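Local coordinates for protein-tyrosine-phosphatase (Vibrio vulnificus, PDB 7DHF) that probably catalyses the hydrolysis of phosphotyrosine in proteins to tyrosine and phosphate, as a low-molecular-weight protein tyrosine phosphatase, at residues Thr108-Gln113 with Gln117-Asp122; Val11-Ile16 with Lys91-Ala96; Leu26-Pro31 with Asn63-Glu68. The protein carries 1 engineered substitution. All blocks are in the same frame, centred on the assembly; numbering follows the deposited sequence.

Interaction 1: Thr108-Gln113 with Gln117-Asp122; sequences TMLFGQ and QKDIPD
The ring of Phe-111 meets Ile-120 obliquely: the CD1 methyl of Ile-120 comes to 4.0 Å from ring atom CD2 of Phe-111, while Ile-138 and Ala-141 of helix 128-146 and Leu-87 also pack on this phenylalanine. The other flat group is the carboxylate of Asp-119. Its OD1 lies 4.1 Å from CD1 of Leu-110, the two side chains crossing at about a right angle, but its main partner is the backbone N of Lys-91. Leu-110, with CG anti to its backbone N (chi1 -173°), turns its other methyl to the main chain of Gln-117, Leu-110 CD2 lying 3.5 Å from Gln-117 C.

Two backbone bonds close the loop beyond the type I turn 110-113. Lys-118 N donates to Gly-112 O at 3.2 Å and Gln-117 N to Gln-113 O at 3.1 Å. A water bridges Gly-112 N and Lys-118 O. Gly-112 suits this place because the carbonyl of Lys-118 lies on the side where a side chain would stand.

The loop leads on to Asp-122, the predicted proton donor, and Ile-120 O accepts a hydrogen bond from Arg-18, a predicted active-site residue. Strand 108-110 is an outermost strand of the parallel sheet, bonded to strand 85-88. Leu-110 is held from helix 92-100 by its side chain, on Met-94, and from helix 128-146 by its carbonyl, which accepts from Trp-145.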
loop_
_atom_site.group_PDB
_atom_site.type_symbol
_atom_site.label_atom_id
_atom_site.label_comp_id
_atom_site.label_asym_id
_atom_site.label_seq_id
_atom_site.Cartn_x
_atom_site.Cartn_y
_atom_site.Cartn_z
ATOM N N THR A 108 -6.097 4.853 10.710
ATOM C CA THR A 108 -5.066 5.098 9.709
ATOM C C THR A 108 -3.711 5.207 10.398
ATOM O O THR A 108 -3.523 6.045 11.287
ATOM C CB THR A 108 -5.376 6.360 8.901
ATOM O OG1 THR A 108 -6.606 6.178 8.189
ATOM C CG2 THR A 108 -4.262 6.659 7.900
ATOM N N MET A 109 -2.775 4.357 9.981
ATOM C CA MET A 109 -1.439 4.289 10.554
ATOM C C MET A 109 -0.424 4.231 9.416
ATOM O O MET A 109 -0.785 4.152 8.239
ATOM C CB MET A 109 -1.331 3.077 11.488
ATOM C CG MET A 109 -2.419 3.057 12.560
ATOM S SD MET A 109 -2.366 1.615 13.636
ATOM C CE MET A 109 -3.876 1.830 14.575
ATOM N N LEU A 110 0.859 4.266 9.765
ATOM C CA LEU A 110 1.932 4.373 8.784
ATOM C C LEU A 110 2.470 2.990 8.437
ATOM O O LEU A 110 2.808 2.208 9.329
ATOM C CB LEU A 110 3.064 5.241 9.333
ATOM C CG LEU A 110 4.185 5.583 8.347
ATOM C CD1 LEU A 110 3.693 6.529 7.264
ATOM C CD2 LEU A 110 5.366 6.190 9.084
ATOM N N PHE A 111 2.575 2.702 7.138
ATOM C CA PHE A 111 3.112 1.410 6.725
ATOM C C PHE A 111 4.489 1.175 7.335
ATOM O O PHE A 111 4.769 0.088 7.852
ATOM C CB PHE A 111 3.170 1.314 5.198
ATOM C CG PHE A 111 3.252 -0.096 4.691
ATOM C CD1 PHE A 111 2.104 -0.780 4.322
ATOM C CD2 PHE A 111 4.470 -0.747 4.598
ATOM C CE1 PHE A 111 2.171 -2.081 3.866
ATOM C CE2 PHE A 111 4.543 -2.050 4.143
ATOM C CZ PHE A 111 3.391 -2.717 3.775
ATOM N N GLY A 112 5.351 2.189 7.312
ATOM C CA GLY A 112 6.687 2.058 7.861
ATOM C C GLY A 112 6.810 2.441 9.325
ATOM O O GLY A 112 7.877 2.879 9.763
ATOM N N GLN A 113 5.742 2.259 10.106
ATOM C CA GLN A 113 5.796 2.653 11.512
ATOM C C GLN A 113 6.955 1.987 12.242
ATOM O O GLN A 113 7.622 2.620 13.068
ATOM C CB GLN A 113 4.482 2.329 12.223
ATOM C CG GLN A 113 4.598 2.517 13.731
ATOM C CD GLN A 113 3.273 2.543 14.461
ATOM O OE1 GLN A 113 2.206 2.403 13.867
ATOM N NE2 GLN A 113 3.342 2.721 15.772
ATOM N N GLN A 117 9.338 4.860 11.782
ATOM C CA GLN A 117 8.270 5.729 11.292
ATOM C C GLN A 117 8.715 6.474 10.035
ATOM O O GLN A 117 8.596 7.696 9.918
ATOM C CB GLN A 117 7.779 6.670 12.392
ATOM C CG GLN A 117 7.300 5.904 13.618
ATOM C CD GLN A 117 6.551 6.762 14.612
ATOM O OE1 GLN A 117 5.324 6.818 14.595
ATOM N NE2 GLN A 117 7.286 7.419 15.500
ATOM N N LYS A 118 9.228 5.705 9.081
ATOM C CA LYS A 118 9.822 6.231 7.860
ATOM C C LYS A 118 8.817 6.206 6.719
ATOM O O LYS A 118 8.060 5.242 6.562
ATOM C CB LYS A 118 11.029 5.382 7.455
ATOM C CG LYS A 118 12.371 5.859 7.993
ATOM C CD LYS A 118 13.467 4.799 7.819
ATOM C CE LYS A 118 13.616 4.299 6.384
ATOM N NZ LYS A 118 14.200 5.316 5.471
ATOM N N ASP A 119 8.822 7.267 5.916
ATOM C CA ASP A 119 8.086 7.265 4.660
ATOM C C ASP A 119 8.769 6.342 3.658
ATOM O O ASP A 119 9.986 6.136 3.697
ATOM C CB ASP A 119 8.049 8.670 4.060
ATOM C CG ASP A 119 7.164 9.622 4.835
ATOM O OD1 ASP A 119 6.453 9.173 5.757
ATOM O OD2 ASP A 119 7.167 10.825 4.500
ATOM N N ILE A 120 7.974 5.785 2.755
ATOM C CA ILE A 120 8.481 4.944 1.673
ATOM C C ILE A 120 8.266 5.701 0.366
ATOM O O ILE A 120 7.113 5.911 -0.045
ATOM C CB ILE A 120 7.798 3.570 1.668
ATOM C CG1 ILE A 120 8.132 2.835 2.972
ATOM C CG2 ILE A 120 8.236 2.758 0.447
ATOM C CD1 ILE A 120 7.403 1.529 3.168
ATOM N N PRO A 121 9.324 6.143 -0.314
ATOM C CA PRO A 121 9.151 7.024 -1.473
ATOM C C PRO A 121 8.664 6.296 -2.718
ATOM O O PRO A 121 8.926 5.109 -2.929
ATOM C CB PRO A 121 10.556 7.591 -1.694
ATOM C CG PRO A 121 11.465 6.548 -1.160
ATOM C CD PRO A 121 10.747 5.916 -0.003
ATOM N N ASP A 122 7.960 7.047 -3.555
ATOM C CA ASP A 122 7.363 6.512 -4.774
ATOM C C ASP A 122 8.445 6.232 -5.813
ATOM O O ASP A 122 9.186 7.155 -6.178
ATOM C CB ASP A 122 6.381 7.549 -5.307
ATOM C CG ASP A 122 5.590 7.057 -6.503
ATOM O OD1 ASP A 122 5.746 5.882 -6.893
ATOM O OD2 ASP A 122 4.790 7.852 -7.039
HETATM O O HOH W 1 5.720 4.254 5.460
#

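Interaction 2: Val11-Ile16 with Lys91-Ala96; sequences VAVGNI and KGHMEA. Engineered in segment 11-16: Ala-12 (natural residue Cys). With PO4 (phosphate ion), chain E.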
loop_
_atom_site.group_PDB
_atom_site.type_symbol
_atom_site.label_atom_id
_atom_site.label_comp_id
_atom_site.label_asym_id
_atom_site.label_seq_id
_atom_site.Cartn_x
_atom_site.Cartn_y
_atom_site.Cartn_z
ATOM N N VAL A 11 -2.533 2.059 1.418
ATOM C CA VAL A 11 -2.891 3.263 0.680
ATOM C C VAL A 11 -1.645 4.048 0.304
ATOM O O VAL A 11 -0.738 4.241 1.120
ATOM C CB VAL A 11 -3.873 4.140 1.483
ATOM C CG1 VAL A 11 -4.090 5.488 0.801
ATOM C CG2 VAL A 11 -5.198 3.414 1.655
ATOM N N ALA A 12 -1.615 4.504 -0.945
ATOM C CA ALA A 12 -0.653 5.503 -1.381
ATOM C C ALA A 12 -1.352 6.445 -2.356
ATOM O O ALA A 12 -2.476 6.876 -2.084
ATOM C CB ALA A 12 0.590 4.841 -1.975
ATOM N N VAL A 13 -0.725 6.768 -3.486
ATOM C CA VAL A 13 -1.209 7.819 -4.383
ATOM C C VAL A 13 -1.782 7.245 -5.683
ATOM O O VAL A 13 -2.942 7.483 -6.016
ATOM C CB VAL A 13 -0.118 8.878 -4.651
ATOM C CG1 VAL A 13 -0.607 9.929 -5.641
ATOM C CG2 VAL A 13 0.310 9.529 -3.347
ATOM N N GLY A 14 -0.971 6.507 -6.437
ATOM C CA GLY A 14 -1.407 6.009 -7.728
ATOM C C GLY A 14 -1.991 4.611 -7.688
ATOM O O GLY A 14 -2.717 4.207 -8.602
ATOM N N ASN A 15 -1.676 3.864 -6.632
ATOM C CA ASN A 15 -2.084 2.465 -6.500
ATOM C C ASN A 15 -1.552 1.614 -7.654
ATOM O O ASN A 15 -2.218 0.692 -8.128
ATOM C CB ASN A 15 -3.603 2.331 -6.327
ATOM C CG ASN A 15 -4.032 0.965 -5.788
ATOM O OD1 ASN A 15 -5.075 0.437 -6.176
ATOM N ND2 ASN A 15 -3.242 0.398 -4.882
ATOM N N ILE A 16 -0.327 1.910 -8.089
ATOM C CA ILE A 16 0.349 1.098 -9.099
ATOM C C ILE A 16 1.734 0.627 -8.679
ATOM O O ILE A 16 2.255 -0.330 -9.283
ATOM C CB ILE A 16 0.418 1.814 -10.469
ATOM C CG1 ILE A 16 1.097 3.182 -10.336
ATOM C CG2 ILE A 16 -0.975 1.939 -11.076
ATOM C CD1 ILE A 16 1.507 3.801 -11.663
ATOM N N LYS A 91 3.617 9.716 5.669
ATOM C CA LYS A 91 2.871 10.398 6.723
ATOM C C LYS A 91 1.928 11.444 6.140
ATOM O O LYS A 91 0.788 11.584 6.598
ATOM C CB LYS A 91 3.835 11.037 7.725
ATOM C CG LYS A 91 3.189 12.046 8.676
ATOM C CD LYS A 91 2.026 11.457 9.470
ATOM C CE LYS A 91 2.490 10.389 10.446
ATOM N NZ LYS A 91 1.743 10.458 11.733
ATOM N N GLY A 92 2.383 12.185 5.129
ATOM C CA GLY A 92 1.545 13.196 4.509
ATOM C C GLY A 92 0.267 12.653 3.906
ATOM O O GLY A 92 -0.693 13.408 3.723
ATOM N N HIS A 93 0.229 11.356 3.591
ATOM C CA HIS A 93 -0.978 10.763 3.028
ATOM C C HIS A 93 -2.139 10.762 4.013
ATOM O O HIS A 93 -3.296 10.713 3.584
ATOM C CB HIS A 93 -0.697 9.329 2.584
ATOM C CG HIS A 93 0.284 9.225 1.459
ATOM N ND1 HIS A 93 0.947 8.056 1.157
ATOM C CD2 HIS A 93 0.711 10.144 0.560
ATOM C CE1 HIS A 93 1.742 8.258 0.122
ATOM N NE2 HIS A 93 1.618 9.517 -0.259
ATOM N N MET A 94 -1.863 10.808 5.317
ATOM C CA MET A 94 -2.941 10.754 6.300
ATOM C C MET A 94 -3.874 11.950 6.164
ATOM O O MET A 94 -5.100 11.799 6.185
ATOM C CB MET A 94 -2.362 10.678 7.711
ATOM C CG MET A 94 -1.554 9.425 7.962
ATOM S SD MET A 94 -1.269 9.158 9.716
ATOM C CE MET A 94 -0.128 7.779 9.661
ATOM N N GLU A 95 -3.313 13.153 6.030
ATOM C CA GLU A 95 -4.158 14.336 5.902
ATOM C C GLU A 95 -4.938 14.317 4.593
ATOM O O GLU A 95 -6.113 14.702 4.559
ATOM C CB GLU A 95 -3.320 15.609 6.035
ATOM C CG GLU A 95 -2.912 15.921 7.470
ATOM C CD GLU A 95 -2.236 17.273 7.615
ATOM O OE1 GLU A 95 -2.109 17.990 6.601
ATOM O OE2 GLU A 95 -1.834 17.618 8.746
ATOM N N ALA A 96 -4.309 13.865 3.506
ATOM C CA ALA A 96 -5.032 13.732 2.248
ATOM C C ALA A 96 -6.141 12.695 2.367
ATOM O O ALA A 96 -7.232 12.871 1.811
ATOM C CB ALA A 96 -4.063 13.355 1.128
HETATM P P PO4 E . 1.729 4.154 -5.388
HETATM O O1 PO4 E . 1.554 3.993 -6.883
HETATM O O2 PO4 E . 3.180 3.894 -5.056
HETATM O O3 PO4 E . 0.848 3.128 -4.717
HETATM O O4 PO4 E . 1.343 5.562 -4.994
#
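His-93 carries the helix side of this contact, its imidazole reaching from helix 92-100 to Val-13 and Ala-12 at the end of strand 7-12. The tight part lies at NE2 of His-93, which stands 3.4 Å from CG2 of Val-13. With CG1 of Val-13 anti to the backbone N (chi1 177°), CG2 is the methyl turned to the imidazole, and it comes in obliquely. Deeper in, the main chain takes over: CA of Ala-12 is 3.9 Å from ND1 of His-93, and the carbonyl carbon of Ala-12 lies over one face of the ring, towards its rim. A flat ring fits between the strand end and the helix, with Ile-40 and Val-88 also packing on it.

The contact is looser at its outer margin. Val-13 is only partly buried, and a glycerol lies beside its side chain.

Ala-12 is an engineered residue, in place of the predicted nucleophilic cysteine of the family's phosphate-binding loop. A phosphate ion, probably from the crystallisation liquor, occupies that loop. Val-13 N donates to phosphate O4 at 2.8 Å. Gly-14 N donates to the same O4 at 2.9 Å, and Ile-16 N to O1 at 3.1 Å. Cys-17 N, Arg-18 N and Ser-19 OG add to the grip, with a weak bond from Asn-15 N to O3. Asn-15, in a left-handed backbone conformation, helps turn the loop; its ND2 is bound by Ser-19 OG and Ser-37 OG, its OD1 by Gln-73 N. Converging N-H groups would stabilise an anion here, consistent with recognition of a substrate's phosphate, whereas His-93 packs against the loop without binding the ion.

Interaction 3: Leu26-Pro31 with Asn63-Glu68; sequences LQKLLP and NCVDVE
Lys-28 reaches from the last turn of helix 18-29 to the loop at Cys-64 and Val-65. Its CB points toward that loop; chi1 of -176° carries CG straight away from the backbone N, and with the remaining torsions extended the chain runs straight out. CD is the first atom to touch, 4.0 Å from CG2 of Val-65 and 3.7 Å from the carbonyl O of Cys-64. CE passes that same Cys-64 oxygen at 3.6 Å. At the tip, NZ donates to Cys-64 O at 2.9 Å, standing 53° out of the carbonyl plane, and also lies 3.8 Å from CB of Cys-64. A long aliphatic stem with a charged end suits a place where a buried valine borders the backbone carbonyl of an exposed residue.

Cys-64, seen in an interchain disulfide in a structure of this protein, has positive phi and is the C-prime residue of the Schellman motif that ends helix 54-61. One turn earlier on the lysine's helix, Arg-24 binds the carbonyls of Asp-66 and Glu-68. The bond fixes NZ on the carbonyl of Cys-64, where the ammonium probably gains from the partial negative charge at the helix terminus.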
loop_
_atom_site.group_PDB
_atom_site.type_symbol
_atom_site.label_atom_id
_atom_site.label_comp_id
_atom_site.label_asym_id
_atom_site.label_seq_id
_atom_site.Cartn_x
_atom_site.Cartn_y
_atom_site.Cartn_z
ATOM N N LEU A 26 2.148 -7.993 2.353
ATOM C CA LEU A 26 1.442 -8.202 3.610
ATOM C C LEU A 26 0.483 -9.382 3.514
ATOM O O LEU A 26 0.341 -10.154 4.469
ATOM C CB LEU A 26 0.704 -6.923 4.000
ATOM C CG LEU A 26 0.266 -6.787 5.458
ATOM C CD1 LEU A 26 1.461 -6.804 6.403
ATOM C CD2 LEU A 26 -0.536 -5.509 5.647
ATOM N N GLN A 27 -0.187 -9.540 2.370
ATOM C CA GLN A 27 -1.125 -10.645 2.217
ATOM C C GLN A 27 -0.412 -11.984 2.352
ATOM O O GLN A 27 -0.949 -12.925 2.948
ATOM C CB GLN A 27 -1.836 -10.545 0.868
ATOM C CG GLN A 27 -2.928 -11.585 0.659
ATOM C CD GLN A 27 -4.079 -11.416 1.632
ATOM O OE1 GLN A 27 -5.045 -10.709 1.348
ATOM N NE2 GLN A 27 -3.981 -12.069 2.786
ATOM N N LYS A 28 0.798 -12.087 1.801
ATOM C CA LYS A 28 1.560 -13.327 1.914
ATOM C C LYS A 28 1.948 -13.604 3.361
ATOM O O LYS A 28 1.944 -14.759 3.802
ATOM C CB LYS A 28 2.800 -13.250 1.025
ATOM C CG LYS A 28 3.623 -14.523 0.996
ATOM C CD LYS A 28 4.817 -14.367 0.070
ATOM C CE LYS A 28 5.761 -15.549 0.160
ATOM N NZ LYS A 28 7.030 -15.290 -0.576
ATOM N N LEU A 29 2.275 -12.557 4.121
ATOM C CA LEU A 29 2.641 -12.723 5.520
ATOM C C LEU A 29 1.435 -12.932 6.421
ATOM O O LEU A 29 1.586 -13.487 7.515
ATOM C CB LEU A 29 3.375 -11.474 6.015
ATOM C CG LEU A 29 4.763 -11.194 5.448
ATOM C CD1 LEU A 29 5.171 -9.758 5.729
ATOM C CD2 LEU A 29 5.767 -12.155 6.066
ATOM N N LEU A 30 0.249 -12.513 5.988
ATOM C CA LEU A 30 -0.956 -12.561 6.813
ATOM C C LEU A 30 -2.068 -13.258 6.044
ATOM O O LEU A 30 -3.063 -12.634 5.657
ATOM C CB LEU A 30 -1.370 -11.149 7.226
ATOM C CG LEU A 30 -0.426 -10.447 8.206
ATOM C CD1 LEU A 30 -0.820 -8.993 8.381
ATOM C CD2 LEU A 30 -0.422 -11.153 9.555
ATOM N N PRO A 31 -1.940 -14.569 5.824
ATOM C CA PRO A 31 -3.002 -15.297 5.113
ATOM C C PRO A 31 -4.317 -15.344 5.871
ATOM O O PRO A 31 -5.345 -15.681 5.271
ATOM C CB PRO A 31 -2.404 -16.696 4.918
ATOM C CG PRO A 31 -1.378 -16.824 6.001
ATOM C CD PRO A 31 -0.818 -15.447 6.195
ATOM N N ASN A 63 11.188 -11.938 -5.493
ATOM C CA ASN A 63 11.092 -12.299 -4.084
ATOM C C ASN A 63 9.898 -13.207 -3.809
ATOM O O ASN A 63 9.485 -13.354 -2.655
ATOM C CB ASN A 63 11.024 -11.037 -3.225
ATOM C CG ASN A 63 12.304 -10.229 -3.284
ATOM O OD1 ASN A 63 13.237 -10.472 -2.521
ATOM N ND2 ASN A 63 12.355 -9.259 -4.189
ATOM N N CYS A 64 9.334 -13.815 -4.853
ATOM C CA CYS A 64 8.237 -14.773 -4.707
ATOM C C CYS A 64 6.984 -14.128 -4.117
ATOM O O CYS A 64 6.262 -14.740 -3.327
ATOM C CB CYS A 64 8.654 -16.028 -3.935
ATOM S SG CYS A 64 9.822 -17.090 -4.825
ATOM N N VAL A 65 6.725 -12.884 -4.507
ATOM C CA VAL A 65 5.492 -12.183 -4.167
ATOM C C VAL A 65 4.779 -11.850 -5.468
ATOM O O VAL A 65 5.367 -11.236 -6.367
ATOM C CB VAL A 65 5.760 -10.917 -3.332
ATOM C CG1 VAL A 65 4.481 -10.103 -3.161
ATOM C CG2 VAL A 65 6.329 -11.289 -1.970
ATOM N N ASP A 66 3.514 -12.251 -5.561
ATOM C CA ASP A 66 2.726 -12.121 -6.782
ATOM C C ASP A 66 1.962 -10.802 -6.751
ATOM O O ASP A 66 1.075 -10.609 -5.915
ATOM C CB ASP A 66 1.771 -13.306 -6.891
ATOM C CG ASP A 66 0.950 -13.290 -8.169
ATOM O OD1 ASP A 66 0.952 -12.263 -8.876
ATOM O OD2 ASP A 66 0.307 -14.317 -8.471
ATOM N N VAL A 67 2.304 -9.899 -7.671
ATOM C CA VAL A 67 1.590 -8.644 -7.859
ATOM C C VAL A 67 0.915 -8.594 -9.231
ATOM O O VAL A 67 0.651 -7.521 -9.764
ATOM C CB VAL A 67 2.500 -7.425 -7.605
ATOM C CG1 VAL A 67 1.671 -6.162 -7.370
ATOM C CG2 VAL A 67 3.415 -7.677 -6.413
ATOM N N GLU A 68 0.638 -9.757 -9.809
ATOM C CA GLU A 68 -0.133 -9.822 -11.035
ATOM C C GLU A 68 -1.615 -9.646 -10.722
ATOM O O GLU A 68 -2.058 -9.778 -9.577
ATOM C CB GLU A 68 0.085 -11.171 -11.720
ATOM C CG GLU A 68 1.493 -11.375 -12.263
ATOM C CD GLU A 68 1.733 -10.638 -13.566
ATOM O OE1 GLU A 68 0.773 -10.049 -14.106
ATOM O OE2 GLU A 68 2.882 -10.651 -14.053
#

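Interactions 1 and 2 touch, their centres 10 Å apart. They meet through Asp-119 and Lys-91, two residues before His-93, and through the CE methyl of Met-94, which packs 3.6 Å from Met-109 C. Both reach the same parallel sheet and flank the active site: segment 117-122 ends at Asp-122, whose side chain is about 6 Å from that of Val-13 beside the phosphate, and the side chain of Ile-120 is about 8 Å from that of Ala-12. Interaction 3 stands apart, its centre 21 Å from that of interaction 2 and 18 Å from that of interaction 1. It is linked to the phosphate loop through helix 18-29, which follows strand 7-12.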